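Local coordinates for vacuolar protein sorting protein 36 (PDB 2CAY), which probably helps carry ubiquitinated cargo into multivesicular bodies as an ESCRT-II subunit, its N-terminal GLUE domain linking the complex to membranes and to ESCRT-I, at residues 30-35 against 125-130. Residues are numbered along the deposited sequence; the frame is centred on the assembly and turned at random.
Sequences KDIFID and SQATER
A127 meets the strand with a single methyl group, its CB directed at the two adjacent residues I32 and F33. The closer approach is to F33, whose CB lies 4.2 Å from the A127 CB, so the methylene at the root of the side chain does the touching. The ring itself swings on toward the start of the helix: with CG anti to the backbone N (chi1 -151°), it is carried past the alanine to lie against L123 and F124, and A127 sits obliquely to it. I32 comes in more loosely from the neighbouring position, its CG2 branch 4.5 Å from the A127 CB.

That two consecutive strand residues point at the same helix is the work of a classic beta bulge. The backbones of I32 and F33 both hydrogen-bond to L57 of strand 53-58, and the I32 backbone is twisted to a psi of -44°, which puts its side chain on the same side as that of F33 where a regular strand would alternate. In this PH-type fold, two antiparallel sheets with a C-terminal helix closing one end, strand 31-35 is the outermost strand of its sheet within the chain, and the bulge turns both I32 and F33 toward helix 122-137.

The tighter side is where A127 meets F33, backed by L57, which touches A127 and also the buried T128. T128 reaches on to V85 and L98 of the other sheet, its hydroxyl hydrogen-bonded to the carbonyl of F124. Outward the contact thins quickly. I32 is exposed, and no hydrogen bond links residues 30-35 to 125-130; the pair meets through carbon alone, burying just 81 Å² in all.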
# COMPACT_ATOMS: atom_id res chain seq x y z
N LYS A 30 -30.53 7.45 10.04
CA LYS A 30 -29.91 8.30 11.06
C LYS A 30 -28.46 8.65 10.72
O LYS A 30 -27.72 7.77 10.26
CB LYS A 30 -29.95 7.60 12.43
CG LYS A 30 -31.35 7.52 13.07
CD LYS A 30 -31.30 6.62 14.34
CE LYS A 30 -32.68 6.47 14.98
NZ LYS A 30 -33.71 6.23 13.91
N ASP A 31 -28.04 9.91 10.95
CA ASP A 31 -26.62 10.22 10.75
C ASP A 31 -25.69 9.64 11.82
O ASP A 31 -26.04 9.57 13.01
CB ASP A 31 -26.31 11.68 10.38
CG ASP A 31 -26.76 12.68 11.42
OD1 ASP A 31 -27.26 12.29 12.51
OD2 ASP A 31 -26.64 13.90 11.10
N ILE A 32 -24.53 9.18 11.37
CA ILE A 32 -23.56 8.54 12.26
C ILE A 32 -22.31 9.40 12.32
O ILE A 32 -21.77 9.62 13.40
CB ILE A 32 -23.22 7.12 11.77
CG1 ILE A 32 -24.47 6.24 11.83
CG2 ILE A 32 -22.05 6.50 12.59
CD1 ILE A 32 -24.27 4.89 11.15
N PHE A 33 -21.83 9.89 11.18
CA PHE A 33 -20.60 10.66 11.22
C PHE A 33 -20.54 11.63 10.07
O PHE A 33 -21.14 11.40 9.03
CB PHE A 33 -19.37 9.72 11.21
CG PHE A 33 -18.18 10.30 11.91
CD1 PHE A 33 -18.09 10.23 13.30
CD2 PHE A 33 -17.18 10.94 11.20
CE1 PHE A 33 -16.98 10.81 13.98
CE2 PHE A 33 -16.07 11.51 11.87
CZ PHE A 33 -15.99 11.43 13.26
N ILE A 34 -19.81 12.72 10.25
CA ILE A 34 -19.64 13.71 9.18
C ILE A 34 -18.17 14.17 9.10
O ILE A 34 -17.49 14.27 10.13
CB ILE A 34 -20.55 14.94 9.43
CG1 ILE A 34 -22.01 14.51 9.68
CG2 ILE A 34 -20.45 15.97 8.26
CD1 ILE A 34 -22.89 15.60 10.35
N ASP A 35 -17.67 14.43 7.89
CA ASP A 35 -16.36 15.09 7.74
C ASP A 35 -16.50 16.15 6.65
O ASP A 35 -17.46 16.14 5.89
CB ASP A 35 -15.28 14.07 7.38
CG ASP A 35 -13.87 14.41 7.95
OD1 ASP A 35 -13.06 13.46 8.01
OD2 ASP A 35 -13.53 15.59 8.29
N SER A 125 -13.56 6.80 8.22
CA SER A 125 -13.33 5.48 7.62
C SER A 125 -13.66 4.37 8.61
O SER A 125 -14.27 3.38 8.24
CB SER A 125 -11.89 5.36 7.14
OG SER A 125 -11.63 6.36 6.16
N GLN A 126 -13.24 4.54 9.87
CA GLN A 126 -13.56 3.54 10.90
C GLN A 126 -15.08 3.37 11.09
O GLN A 126 -15.59 2.24 11.18
CB GLN A 126 -12.88 3.94 12.23
CG GLN A 126 -11.35 3.63 12.17
CD GLN A 126 -10.58 4.16 13.38
OE1 GLN A 126 -11.01 5.10 14.06
NE2 GLN A 126 -9.41 3.57 13.65
N ALA A 127 -15.80 4.48 11.13
CA ALA A 127 -17.26 4.44 11.29
C ALA A 127 -17.90 3.75 10.05
O ALA A 127 -18.83 2.96 10.16
CB ALA A 127 -17.78 5.86 11.43
N THR A 128 -17.37 4.04 8.86
CA THR A 128 -17.90 3.44 7.62
C THR A 128 -17.66 1.93 7.58
O THR A 128 -18.56 1.17 7.21
CB THR A 128 -17.26 4.11 6.35
OG1 THR A 128 -17.57 5.52 6.35
CG2 THR A 128 -17.85 3.47 5.06
N GLU A 129 -16.46 1.50 7.98
CA GLU A 129 -16.17 0.06 8.11
C GLU A 129 -17.20 -0.66 9.00
O GLU A 129 -17.68 -1.76 8.66
CB GLU A 129 -14.76 -0.16 8.68
CG GLU A 129 -13.60 0.11 7.71
CD GLU A 129 -12.19 -0.01 8.36
OE1 GLU A 129 -12.04 0.11 9.61
OE2 GLU A 129 -11.19 -0.16 7.58
N ARG A 130 -17.56 -0.02 10.11
CA ARG A 130 -18.50 -0.60 11.07
C ARG A 130 -19.92 -0.64 10.50
O ARG A 130 -20.58 -1.66 10.66
CB ARG A 130 -18.48 0.17 12.40
CG ARG A 130 -19.36 -0.44 13.50
CD ARG A 130 -19.09 0.19 14.88
NE ARG A 130 -17.80 -0.27 15.39
CZ ARG A 130 -17.62 -1.05 16.45
NH1 ARG A 130 -18.65 -1.45 17.20
NH2 ARG A 130 -16.38 -1.42 16.77